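Local coordinates for protein tryptophane-5-halogenase (Microbispora sp. ATCC PTA-5024, PDB 5UAO) that binds FAD and chlorinates a tryptophan of a lanthipeptide at C5 during NAI-107 biosynthesis, probably by the flavin-dependent halogenase mechanism, at residues I105-G110 with T274-M279; E114-P119 with D466-G471; S252-D257 with A396-L401; E352-S357 with I403-N408. All blocks are in the same frame, centred on the assembly; numbering follows the deposited sequence.

Contact 1 of 4, residues I105-G110 with T274-M279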
# COMPACT_ATOMS: atom_id res chain seq x y z
N ILE A 105 -7.61 14.74 -19.17
CA ILE A 105 -8.33 14.13 -20.25
C ILE A 105 -9.77 14.68 -20.27
O ILE A 105 -10.47 14.73 -19.23
CB ILE A 105 -8.41 12.60 -20.11
CG1 ILE A 105 -7.02 11.98 -20.09
CG2 ILE A 105 -9.30 12.04 -21.18
CD1 ILE A 105 -6.92 10.51 -19.76
N ARG A 106 -10.17 15.14 -21.45
CA ARG A 106 -11.56 15.41 -21.72
C ARG A 106 -12.28 14.20 -22.26
O ARG A 106 -12.08 13.78 -23.43
CB ARG A 106 -11.66 16.52 -22.74
CG ARG A 106 -13.07 17.01 -22.97
CD ARG A 106 -13.19 18.17 -23.96
NE ARG A 106 -14.64 18.33 -24.07
CZ ARG A 106 -15.41 17.75 -24.99
NH1 ARG A 106 -14.91 17.08 -26.03
NH2 ARG A 106 -16.72 17.90 -24.89
N PHE A 107 -13.30 13.80 -21.52
CA PHE A 107 -14.05 12.59 -21.82
C PHE A 107 -15.41 12.90 -22.47
O PHE A 107 -16.33 13.37 -21.78
CB PHE A 107 -14.27 11.82 -20.51
CG PHE A 107 -13.14 10.95 -20.08
CD1 PHE A 107 -12.92 9.74 -20.73
CD2 PHE A 107 -12.30 11.31 -19.02
CE1 PHE A 107 -11.87 8.92 -20.38
CE2 PHE A 107 -11.27 10.48 -18.65
CZ PHE A 107 -11.03 9.30 -19.34
N GLU A 108 -15.53 12.67 -23.79
CA GLU A 108 -16.84 12.74 -24.45
C GLU A 108 -17.41 11.31 -24.33
O GLU A 108 -17.21 10.43 -25.16
CB GLU A 108 -16.84 13.14 -25.92
CG GLU A 108 -15.95 14.27 -26.27
CD GLU A 108 -16.23 14.64 -27.74
OE1 GLU A 108 -15.26 14.59 -28.58
OE2 GLU A 108 -17.45 14.84 -28.05
N TRP A 109 -18.08 11.11 -23.22
CA TRP A 109 -18.22 9.82 -22.65
C TRP A 109 -19.35 9.84 -21.63
O TRP A 109 -19.51 10.81 -20.90
CB TRP A 109 -16.91 9.53 -21.88
CG TRP A 109 -16.53 8.07 -21.66
CD1 TRP A 109 -16.94 7.23 -20.64
CD2 TRP A 109 -15.57 7.31 -22.43
NE1 TRP A 109 -16.33 5.99 -20.77
CE2 TRP A 109 -15.49 6.02 -21.86
CE3 TRP A 109 -14.83 7.57 -23.57
CZ2 TRP A 109 -14.67 5.04 -22.38
CZ3 TRP A 109 -13.99 6.61 -24.07
CH2 TRP A 109 -13.93 5.35 -23.51
N GLY A 110 -20.07 8.72 -21.52
CA GLY A 110 -21.21 8.66 -20.66
C GLY A 110 -22.41 9.42 -21.20
O GLY A 110 -22.41 9.89 -22.37
N THR A 274 -5.76 15.77 -23.53
CA THR A 274 -6.06 14.70 -24.45
C THR A 274 -7.60 14.57 -24.47
O THR A 274 -8.26 14.74 -23.42
CB THR A 274 -5.42 13.41 -23.93
OG1 THR A 274 -3.99 13.52 -23.97
CG2 THR A 274 -5.83 12.25 -24.71
N THR A 275 -8.18 14.26 -25.62
CA THR A 275 -9.63 14.04 -25.68
C THR A 275 -9.85 12.53 -25.92
O THR A 275 -9.10 11.89 -26.71
CB THR A 275 -10.26 14.87 -26.80
OG1 THR A 275 -10.00 16.27 -26.57
CG2 THR A 275 -11.79 14.65 -26.89
N ALA A 276 -10.84 11.98 -25.24
CA ALA A 276 -11.28 10.60 -25.43
C ALA A 276 -12.75 10.66 -25.80
O ALA A 276 -13.58 11.09 -24.98
CB ALA A 276 -11.12 9.82 -24.15
N THR A 277 -13.04 10.25 -27.04
CA THR A 277 -14.37 10.40 -27.63
C THR A 277 -14.98 9.03 -27.88
O THR A 277 -14.39 8.21 -28.59
CB THR A 277 -14.22 11.17 -28.98
OG1 THR A 277 -13.69 12.50 -28.74
CG2 THR A 277 -15.47 11.34 -29.70
N THR A 278 -16.19 8.82 -27.41
CA THR A 278 -16.86 7.53 -27.60
C THR A 278 -17.22 7.40 -29.10
O THR A 278 -17.67 8.37 -29.70
CB THR A 278 -18.11 7.45 -26.77
OG1 THR A 278 -17.81 7.56 -25.37
CG2 THR A 278 -18.84 6.08 -26.92
N MET A 279 -17.01 6.20 -29.66
CA MET A 279 -17.20 5.89 -31.05
C MET A 279 -18.10 4.63 -31.08
O MET A 279 -18.45 4.08 -30.03
CB MET A 279 -15.86 5.60 -31.75
CG MET A 279 -14.82 6.76 -31.74
SD MET A 279 -15.39 8.10 -32.80
CE MET A 279 -14.78 7.51 -34.36
O HOH W 1 -11.94 17.89 -27.66
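Glu108 and Thr277 lie side by side and point the same way from neighbouring strands. Thr277 OG1 donates to Glu108 OE1 at 2.6 Å, meeting the carboxylate from above its plane, 45° out of it. The Glu108 chain is extended beyond CG, which brings OE1 alongside the threonine hydroxyl. In the same row Arg106 runs alongside Thr275. Its NH1 makes a salt bridge to Glu108 OE1 at 3.6 Å, while Glu108 OE2 pairs with Arg316 of helix 306-316. With a glutamine in place of Glu108, Arg106 and Arg316 are likely to lose the charge they share.

On the face of Ile105, Phe107 and Ala276 the touching side chains are mainly apolar. Ala276 CB sits 3.9 Å from Phe107 CD1, near Ile105 CG2. Trp109 crosses Thr278 at about a right angle, and Thr278 OG1 lies 3.5 Å from Trp109 CE3. That hydroxyl donates to Glu108 O at 2.9 Å on an in-plane lone pair. Thr278 N donates to the same oxygen, so two bonds grip it. Trp109 NE1 reaches His404 O. Bonds such as Arg106 N to Thr274 O (2.8 Å) give the regular pattern of parallel strands, here two neighbours in the halogenase's mixed seven-stranded sheet.

Contact 2 of 4, residues E114-P119 with D466-G471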
# COMPACT_ATOMS: atom_id res chain seq x y z
N GLU A 114 -22.50 17.00 -22.48
CA GLU A 114 -21.21 17.74 -22.47
C GLU A 114 -20.02 16.87 -22.07
O GLU A 114 -18.90 17.32 -22.09
CB GLU A 114 -21.31 18.93 -21.49
CG GLU A 114 -21.44 18.61 -19.99
CD GLU A 114 -22.87 18.27 -19.45
OE1 GLU A 114 -23.77 17.73 -20.19
OE2 GLU A 114 -23.11 18.55 -18.24
N GLY A 115 -20.24 15.62 -21.68
CA GLY A 115 -19.13 14.83 -21.17
C GLY A 115 -18.62 15.37 -19.83
O GLY A 115 -19.38 16.01 -19.06
N PHE A 116 -17.35 15.11 -19.54
CA PHE A 116 -16.74 15.57 -18.27
C PHE A 116 -15.25 15.58 -18.47
O PHE A 116 -14.75 14.99 -19.43
CB PHE A 116 -17.05 14.69 -17.03
CG PHE A 116 -16.72 13.23 -17.22
CD1 PHE A 116 -17.62 12.41 -17.90
CD2 PHE A 116 -15.52 12.68 -16.79
CE1 PHE A 116 -17.35 11.08 -18.13
CE2 PHE A 116 -15.25 11.33 -17.01
CZ PHE A 116 -16.17 10.52 -17.66
N VAL A 117 -14.56 16.22 -17.56
CA VAL A 117 -13.12 16.37 -17.64
C VAL A 117 -12.49 15.79 -16.40
O VAL A 117 -13.07 15.82 -15.31
CB VAL A 117 -12.65 17.86 -17.84
CG1 VAL A 117 -13.17 18.40 -19.16
CG2 VAL A 117 -13.06 18.74 -16.69
N ALA A 118 -11.30 15.24 -16.59
CA ALA A 118 -10.54 14.57 -15.59
C ALA A 118 -9.16 15.20 -15.52
O ALA A 118 -8.29 14.87 -16.32
CB ALA A 118 -10.42 13.11 -15.98
N PRO A 119 -8.92 16.00 -14.50
CA PRO A 119 -7.69 16.73 -14.37
C PRO A 119 -6.63 16.02 -13.51
O PRO A 119 -6.93 15.11 -12.77
CB PRO A 119 -8.17 18.03 -13.72
CG PRO A 119 -9.15 17.53 -12.73
CD PRO A 119 -9.87 16.38 -13.41
N ASP A 466 -13.24 7.91 -8.58
CA ASP A 466 -14.39 8.78 -8.31
C ASP A 466 -14.79 9.61 -9.57
O ASP A 466 -15.96 9.75 -9.88
CB ASP A 466 -14.05 9.73 -7.20
CG ASP A 466 -14.27 9.14 -5.76
OD1 ASP A 466 -15.09 8.20 -5.48
OD2 ASP A 466 -13.63 9.73 -4.86
N THR A 467 -13.82 10.13 -10.29
CA THR A 467 -14.14 11.04 -11.38
C THR A 467 -14.82 10.27 -12.50
O THR A 467 -15.81 10.73 -13.04
CB THR A 467 -12.90 11.80 -11.89
OG1 THR A 467 -12.34 12.52 -10.80
CG2 THR A 467 -13.22 12.74 -13.02
N LEU A 468 -14.30 9.09 -12.82
CA LEU A 468 -14.83 8.27 -13.87
C LEU A 468 -16.22 7.79 -13.53
O LEU A 468 -17.09 7.82 -14.37
CB LEU A 468 -13.93 7.03 -14.20
CG LEU A 468 -13.01 7.34 -15.36
CD1 LEU A 468 -13.74 7.56 -16.71
CD2 LEU A 468 -12.16 8.55 -15.06
N LEU A 469 -16.45 7.43 -12.27
CA LEU A 469 -17.74 6.85 -11.91
C LEU A 469 -18.86 7.98 -11.82
O LEU A 469 -19.94 7.87 -12.37
CB LEU A 469 -17.59 6.09 -10.60
CG LEU A 469 -16.82 4.76 -10.64
CD1 LEU A 469 -16.77 4.23 -9.20
CD2 LEU A 469 -17.60 3.79 -11.46
N LEU A 470 -18.50 9.11 -11.26
CA LEU A 470 -19.46 10.23 -11.16
C LEU A 470 -19.64 10.88 -12.52
O LEU A 470 -20.74 11.33 -12.90
CB LEU A 470 -18.92 11.26 -10.13
CG LEU A 470 -18.92 10.79 -8.67
CD1 LEU A 470 -18.02 11.74 -7.95
CD2 LEU A 470 -20.31 10.76 -8.07
N GLY A 471 -18.56 10.94 -13.30
CA GLY A 471 -18.69 11.46 -14.69
C GLY A 471 -19.66 10.70 -15.53
O GLY A 471 -20.38 11.25 -16.38
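Phe116 meets the C-terminal end of helix 461-471 where strand 116-119 runs almost antiparallel to residues 466-471, at 176°, with the two axes 9.0 Å apart at their closest. The CA atoms of Phe116 and Gly471 are 5.8 Å apart. No hydrogen bond links the two segments, so the contact rests on packing.

The Phe116 ring carries most of it. Gly471 CA stands over the centre of one face, 3.6 Å from the ring centroid and 14° off the normal, a CH-pi contact. A side chain on Gly471 would run into the ring, so the lack of one lets the helix come this close. The ring gets there because chi1 is 54°, which sets CG between the backbone N and the carbonyl carbon. Leu468 approaches at about a right angle, and its CD1 touches the ring edge at CZ, 3.9 Å away and near the ring plane. Further along the strand, Thr467 CG2 rests 4.1 Å from Ala118 CB and also lies near Val117 O. Thr467 OG1 bonds back to Glu463 O within its own helix.

Strand 116-119 is an outermost strand of its sheet within this chain and pairs with strand 104-108. Val117 points away from the helix and packs on helix 144-151. Leu468 also touches helix 383-406, while Leu469 and Leu470 pack on helix 429-437.

Contact 3 of 4, residues S252-D257 with A396-L401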
# COMPACT_ATOMS: atom_id res chain seq x y z
N SER A 252 -11.25 -10.38 -20.99
CA SER A 252 -12.57 -10.35 -20.36
C SER A 252 -12.97 -8.90 -20.00
O SER A 252 -14.15 -8.58 -19.87
CB SER A 252 -12.59 -11.23 -19.14
OG SER A 252 -11.82 -10.77 -18.04
N SER A 253 -12.00 -8.02 -19.82
CA SER A 253 -12.33 -6.62 -19.46
C SER A 253 -12.10 -5.63 -20.58
O SER A 253 -12.78 -4.61 -20.66
CB SER A 253 -11.47 -6.17 -18.33
OG SER A 253 -11.75 -6.87 -17.13
N LEU A 254 -11.10 -5.89 -21.41
CA LEU A 254 -10.63 -4.91 -22.36
C LEU A 254 -10.68 -5.63 -23.72
O LEU A 254 -9.91 -6.55 -23.99
CB LEU A 254 -9.23 -4.42 -21.91
CG LEU A 254 -9.19 -3.79 -20.50
CD1 LEU A 254 -7.79 -3.38 -20.11
CD2 LEU A 254 -10.01 -2.50 -20.53
N PHE A 255 -11.68 -5.27 -24.52
CA PHE A 255 -12.04 -5.99 -25.75
C PHE A 255 -11.45 -5.38 -27.04
O PHE A 255 -11.63 -5.95 -28.12
CB PHE A 255 -13.55 -5.82 -26.02
CG PHE A 255 -14.46 -6.25 -24.96
CD1 PHE A 255 -14.12 -7.19 -24.01
CD2 PHE A 255 -15.77 -5.77 -24.98
CE1 PHE A 255 -15.06 -7.64 -23.07
CE2 PHE A 255 -16.71 -6.21 -24.05
CZ PHE A 255 -16.35 -7.13 -23.09
N THR A 256 -10.92 -4.15 -27.00
CA THR A 256 -10.39 -3.56 -28.24
C THR A 256 -9.03 -4.15 -28.62
O THR A 256 -8.30 -4.56 -27.75
CB THR A 256 -10.25 -2.04 -28.09
OG1 THR A 256 -9.43 -1.74 -26.97
CG2 THR A 256 -11.61 -1.42 -27.88
N ASP A 257 -8.67 -4.14 -29.90
CA ASP A 257 -7.44 -4.75 -30.33
C ASP A 257 -6.78 -4.11 -31.52
O ASP A 257 -5.82 -4.67 -32.07
CB ASP A 257 -7.71 -6.23 -30.69
CG ASP A 257 -8.81 -6.39 -31.73
OD1 ASP A 257 -9.51 -5.42 -32.13
OD2 ASP A 257 -8.96 -7.51 -32.21
N ALA A 396 -4.15 -3.46 -11.31
CA ALA A 396 -4.95 -2.35 -10.84
C ALA A 396 -5.37 -1.41 -12.01
O ALA A 396 -6.49 -0.88 -11.99
CB ALA A 396 -4.25 -1.57 -9.72
N ILE A 397 -4.45 -1.12 -12.93
CA ILE A 397 -4.74 -0.32 -14.10
C ILE A 397 -5.81 -1.02 -14.90
O ILE A 397 -6.71 -0.38 -15.39
CB ILE A 397 -3.50 -0.05 -14.90
CG1 ILE A 397 -2.66 0.98 -14.16
CG2 ILE A 397 -3.82 0.48 -16.27
CD1 ILE A 397 -1.22 1.00 -14.60
N ARG A 398 -5.72 -2.34 -15.00
CA ARG A 398 -6.70 -3.08 -15.78
C ARG A 398 -8.12 -2.84 -15.24
O ARG A 398 -9.04 -2.54 -16.00
CB ARG A 398 -6.33 -4.58 -15.83
CG ARG A 398 -7.38 -5.46 -16.46
CD ARG A 398 -8.12 -6.24 -15.44
NE ARG A 398 -9.05 -7.20 -16.03
CZ ARG A 398 -8.84 -8.51 -16.19
NH1 ARG A 398 -7.77 -9.11 -15.74
NH2 ARG A 398 -9.80 -9.25 -16.76
N TRP A 399 -8.30 -3.05 -13.96
CA TRP A 399 -9.59 -2.87 -13.33
C TRP A 399 -10.07 -1.44 -13.38
O TRP A 399 -11.22 -1.20 -13.60
CB TRP A 399 -9.62 -3.37 -11.89
CG TRP A 399 -9.31 -4.81 -11.80
CD1 TRP A 399 -8.24 -5.35 -11.18
CD2 TRP A 399 -10.02 -5.89 -12.41
NE1 TRP A 399 -8.25 -6.71 -11.31
CE2 TRP A 399 -9.29 -7.07 -12.13
CE3 TRP A 399 -11.16 -5.98 -13.22
CZ2 TRP A 399 -9.69 -8.34 -12.55
CZ3 TRP A 399 -11.55 -7.22 -13.66
CH2 TRP A 399 -10.82 -8.40 -13.30
N PHE A 400 -9.17 -0.46 -13.30
CA PHE A 400 -9.60 0.93 -13.51
C PHE A 400 -10.10 1.17 -14.94
O PHE A 400 -11.10 1.84 -15.13
CB PHE A 400 -8.38 1.85 -13.19
CG PHE A 400 -8.62 3.33 -13.42
CD1 PHE A 400 -9.79 3.94 -12.99
CD2 PHE A 400 -7.64 4.11 -13.99
CE1 PHE A 400 -9.98 5.31 -13.13
CE2 PHE A 400 -7.81 5.48 -14.14
CZ PHE A 400 -8.97 6.08 -13.71
N LEU A 401 -9.39 0.68 -15.95
CA LEU A 401 -9.87 0.81 -17.29
C LEU A 401 -11.20 0.08 -17.47
O LEU A 401 -12.04 0.54 -18.27
CB LEU A 401 -8.89 0.28 -18.34
CG LEU A 401 -7.58 1.09 -18.43
CD1 LEU A 401 -6.65 0.48 -19.47
CD2 LEU A 401 -7.91 2.48 -18.86
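Ser253 OG is gripped side-on by Arg398. NE donates to it at 2.9 Å with an N-H...O angle of 158°, and NH2 donates to the same atom at 3.1 Å. The oxygen lies 3° out of the guanidinium plane, so both bonds come from the edge of the group. Ser252 OG is also at this edge, 2.8 Å from NH2, but the angle is too poor for a hydrogen bond.

Next along the loop, Leu254 and Leu401 cross at about a right angle. Leu254 CD2 touches Leu401 CB at 3.7 Å, and Leu254 CD1 lies 4.2 Å from Arg398 CG. The leucines add an apolar contact beside the polar one.

Arg398 reaches the serines because its chain bends at chi2 (-105°). The bend also lays it against its neighbour in sequence. Trp399 CH2 sits over the centre of one guanidinium face, 3.4 Å above the plane, and Arg398 CD lies over the indole.

Here the loop between strands 247-249 and 258-264 is tied to the side of the long helix 383-406 of the tryptophan halogenase fold. Replacing Arg398 by a leucine removes the guanidinium, and Ser253 OG would probably lose the two donors that link it to this helix.

Asp424, outside both segments, forms the next shell. Its backbone O bonds Ser253 OG, and its OD2 bonds Ser252 OG. Asp424 OD2 also makes a long, weak ion pair with Arg398 NH2. Tyr250 packs on the arginine and Ser426 on Trp399, while Val351 lies against Leu401.

Contact 4 of 4, residues E352-S357 with I403-N408. With FAD (flavin-adenine dinucleotide), chain E.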
# COMPACT_ATOMS: atom_id res chain seq x y z
N GLU A 352 -4.81 -0.51 -23.55
CA GLU A 352 -5.14 0.54 -24.50
C GLU A 352 -4.86 1.89 -23.85
O GLU A 352 -4.82 1.98 -22.59
CB GLU A 352 -6.57 0.46 -24.94
CG GLU A 352 -7.62 0.59 -23.85
CD GLU A 352 -8.94 0.06 -24.31
OE1 GLU A 352 -9.67 0.69 -25.08
OE2 GLU A 352 -9.25 -1.08 -23.94
N PRO A 353 -4.56 2.88 -24.66
CA PRO A 353 -4.09 4.11 -24.09
C PRO A 353 -5.15 5.01 -23.55
O PRO A 353 -4.96 6.24 -23.49
CB PRO A 353 -3.37 4.76 -25.28
CG PRO A 353 -4.25 4.31 -26.43
CD PRO A 353 -4.44 2.87 -26.13
N LEU A 354 -6.24 4.47 -23.02
CA LEU A 354 -7.29 5.35 -22.48
C LEU A 354 -6.88 6.28 -21.27
O LEU A 354 -7.45 7.36 -20.96
CB LEU A 354 -8.49 4.45 -22.17
CG LEU A 354 -9.87 5.01 -21.96
CD1 LEU A 354 -10.33 5.94 -23.05
CD2 LEU A 354 -10.79 3.79 -21.90
N GLU A 355 -5.90 5.86 -20.52
CA GLU A 355 -5.37 6.69 -19.38
C GLU A 355 -3.88 7.03 -19.48
O GLU A 355 -3.24 7.40 -18.48
CB GLU A 355 -5.68 5.98 -18.06
CG GLU A 355 -7.16 6.03 -17.71
CD GLU A 355 -7.60 7.36 -17.14
OE1 GLU A 355 -6.71 8.25 -16.94
OE2 GLU A 355 -8.83 7.57 -16.98
N SER A 356 -3.33 6.84 -20.69
CA SER A 356 -1.87 6.84 -20.99
C SER A 356 -0.94 6.36 -19.91
O SER A 356 -0.15 7.09 -19.34
CB SER A 356 -1.39 8.19 -21.48
OG SER A 356 -2.04 9.18 -20.82
N SER A 357 -1.10 5.12 -19.58
CA SER A 357 -0.26 4.48 -18.62
C SER A 357 0.99 3.84 -19.25
O SER A 357 1.82 3.37 -18.53
CB SER A 357 -1.07 3.36 -17.98
OG SER A 357 -1.75 2.66 -18.97
N ILE A 403 -13.80 -0.08 -15.68
CA ILE A 403 -14.96 0.74 -15.33
C ILE A 403 -15.18 1.87 -16.32
O ILE A 403 -16.24 2.49 -16.26
CB ILE A 403 -14.95 1.24 -13.87
CG1 ILE A 403 -13.80 2.21 -13.62
CG2 ILE A 403 -14.81 0.08 -12.95
CD1 ILE A 403 -14.20 3.41 -12.87
N HIS A 404 -14.20 2.19 -17.20
CA HIS A 404 -14.45 3.16 -18.30
C HIS A 404 -15.40 2.53 -19.33
O HIS A 404 -16.15 3.23 -20.03
CB HIS A 404 -13.19 3.53 -19.05
CG HIS A 404 -12.15 4.25 -18.23
ND1 HIS A 404 -11.64 3.77 -17.06
CD2 HIS A 404 -11.50 5.41 -18.47
CE1 HIS A 404 -10.70 4.59 -16.60
NE2 HIS A 404 -10.58 5.57 -17.45
N TYR A 405 -15.37 1.20 -19.44
CA TYR A 405 -16.18 0.48 -20.40
C TYR A 405 -17.54 0.05 -19.90
O TYR A 405 -18.55 0.27 -20.59
CB TYR A 405 -15.44 -0.75 -20.98
CG TYR A 405 -14.52 -0.39 -22.14
CD1 TYR A 405 -15.02 -0.21 -23.42
CD2 TYR A 405 -13.15 -0.14 -21.91
CE1 TYR A 405 -14.20 0.14 -24.44
CE2 TYR A 405 -12.32 0.20 -22.93
CZ TYR A 405 -12.87 0.35 -24.18
OH TYR A 405 -12.09 0.69 -25.17
N ARG A 406 -17.59 -0.51 -18.69
CA ARG A 406 -18.82 -1.08 -18.13
C ARG A 406 -19.92 -0.03 -17.99
O ARG A 406 -21.11 -0.38 -18.06
CB ARG A 406 -18.50 -1.62 -16.73
CG ARG A 406 -19.65 -2.30 -16.02
CD ARG A 406 -19.86 -3.66 -16.61
NE ARG A 406 -21.13 -4.22 -16.24
CZ ARG A 406 -21.34 -5.52 -16.02
NH1 ARG A 406 -20.35 -6.41 -16.08
NH2 ARG A 406 -22.54 -5.95 -15.69
N PHE A 407 -19.56 1.24 -17.75
CA PHE A 407 -20.56 2.23 -17.34
C PHE A 407 -20.76 3.38 -18.36
O PHE A 407 -21.30 4.46 -18.00
CB PHE A 407 -20.22 2.79 -15.98
CG PHE A 407 -20.14 1.75 -14.90
CD1 PHE A 407 -21.28 1.06 -14.51
CD2 PHE A 407 -18.95 1.46 -14.28
CE1 PHE A 407 -21.23 0.13 -13.49
CE2 PHE A 407 -18.86 0.50 -13.31
CZ PHE A 407 -20.03 -0.16 -12.88
N ASN A 408 -20.31 3.16 -19.61
CA ASN A 408 -20.41 4.19 -20.61
C ASN A 408 -21.75 4.13 -21.33
O ASN A 408 -21.92 3.46 -22.36
CB ASN A 408 -19.21 4.15 -21.61
CG ASN A 408 -19.23 5.34 -22.58
OD1 ASN A 408 -20.15 6.14 -22.51
ND2 ASN A 408 -18.28 5.40 -23.51
PA FAD E . 8.21 -1.02 -29.98
O1A FAD E . 8.01 0.48 -30.18
O2A FAD E . 7.31 -2.08 -30.65
O5B FAD E . 9.76 -1.39 -30.23
C5B FAD E . 10.27 -2.70 -30.42
C4B FAD E . 11.72 -2.56 -30.83
O4B FAD E . 12.17 -3.91 -30.76
C3B FAD E . 12.02 -2.06 -32.26
O3B FAD E . 13.21 -1.11 -32.32
C2B FAD E . 12.34 -3.34 -33.03
O2B FAD E . 13.24 -3.18 -34.20
C1B FAD E . 12.97 -4.18 -31.91
N9A FAD E . 12.98 -5.62 -32.25
C8A FAD E . 11.89 -6.45 -32.30
N7A FAD E . 12.31 -7.71 -32.63
C5A FAD E . 13.65 -7.65 -32.80
C6A FAD E . 14.67 -8.61 -33.22
N6A FAD E . 14.31 -9.91 -33.48
N1A FAD E . 15.92 -8.19 -33.27
C2A FAD E . 16.29 -6.92 -32.98
N3A FAD E . 15.39 -6.00 -32.63
C4A FAD E . 14.09 -6.32 -32.53
N1 FAD E . 1.77 4.88 -24.23
C2 FAD E . 1.67 6.11 -23.61
O2 FAD E . 2.41 6.39 -22.61
N3 FAD E . 0.80 7.05 -24.05
C4 FAD E . -0.02 6.87 -25.11
O4 FAD E . -0.81 7.81 -25.43
C4X FAD E . 0.05 5.55 -25.82
N5 FAD E . -0.76 5.21 -26.86
C5X FAD E . -0.68 4.02 -27.49
C6 FAD E . -1.55 3.74 -28.54
C7 FAD E . -1.52 2.52 -29.19
C7M FAD E . -2.42 2.20 -30.35
C8 FAD E . -0.53 1.52 -28.80
C8M FAD E . -0.51 0.19 -29.53
C9 FAD E . 0.32 1.78 -27.74
C9A FAD E . 0.29 2.98 -27.03
N10 FAD E . 1.17 3.26 -25.92
C10 FAD E . 1.03 4.54 -25.30
C1' FAD E . 2.26 2.37 -25.41
C2' FAD E . 3.58 3.06 -26.02
O2' FAD E . 3.25 3.15 -27.40
C3' FAD E . 5.02 2.51 -26.32
O3' FAD E . 5.93 3.21 -27.25
C4' FAD E . 4.88 1.36 -27.28
O4' FAD E . 3.48 1.03 -27.50
C5' FAD E . 5.85 0.29 -26.77
O5' FAD E . 7.17 0.68 -26.99
P FAD E . 8.21 -0.58 -27.11
O1P FAD E . 7.94 -1.55 -26.05
O2P FAD E . 9.55 0.14 -27.11
O3P FAD E . 7.96 -1.42 -28.42
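His404 meets Glu355 near the end of helix 383-406. Its NE2 donates to Glu355 OE2 at 2.7 Å, and the N-H...O angle of 170° makes the bond nearly straight. The oxygen lies in the imidazole plane and uses its anti lone pair. The carboxylate is turned 76° from the ring. Glu355 bends at chi2 (-78°), which brings its carboxylate round to the ring edge. On the other side of the ring, His404 ND1 bonds Phe400 O, so both nitrogens are engaged and the imidazole's rotation is fixed. Leu354 slides past the histidine in the opposite direction, with its CD2 3.7 Å from His404 CB.

Tyr405 comes next and points its hydroxyl at Glu352, which approaches from the opposite direction. Tyr405 OH lies 2.4 Å from Glu352 OE1, a hydrogen bond whose length is doubtfully short, with the oxygen at the ring edge. Glu352 OE1 also accepts from Trp283 NE1. Leu354 CD2 lies 4.0 Å from Tyr405 CE2, so one leucine branch touches both aromatic residues. Farther on, Asn408 OD1 accepts from Gly110 N of segment 105-110.

The loop 352-357 held in this way borders the flavin. Pro353 CB is 3.1 Å from FAD N5, and Ser356 CB is 3.6 Å from FAD N3. Both residues belong to the FAD pocket, and the His404-Glu355 bond ties the same loop to helix 383-406 on the side away from the flavin.

In the fold
Contacts 3 and 4 have centres 7 Å apart and share helix 383-406, on which 396-401 lies and at whose end 403-408 begins. Thr256 OG1 makes a weak hydrogen bond to Glu352 OE1 between them. Contacts 1 and 2 lie 10 Å apart and meet in one mixed sheet, where strands 104-108 and 116-119 are neighbours. Contact 4 is 10 Å from contact 1 and 12 Å from contact 2, and touches both. Along the chain, contacts 1 and 2 alternate, as do contacts 3 and 4, and both of the latter fall between the segments of contact 2. Together they link the sheet, helix 461-471 and helix 383-406 to the flavin-side loop 352-357.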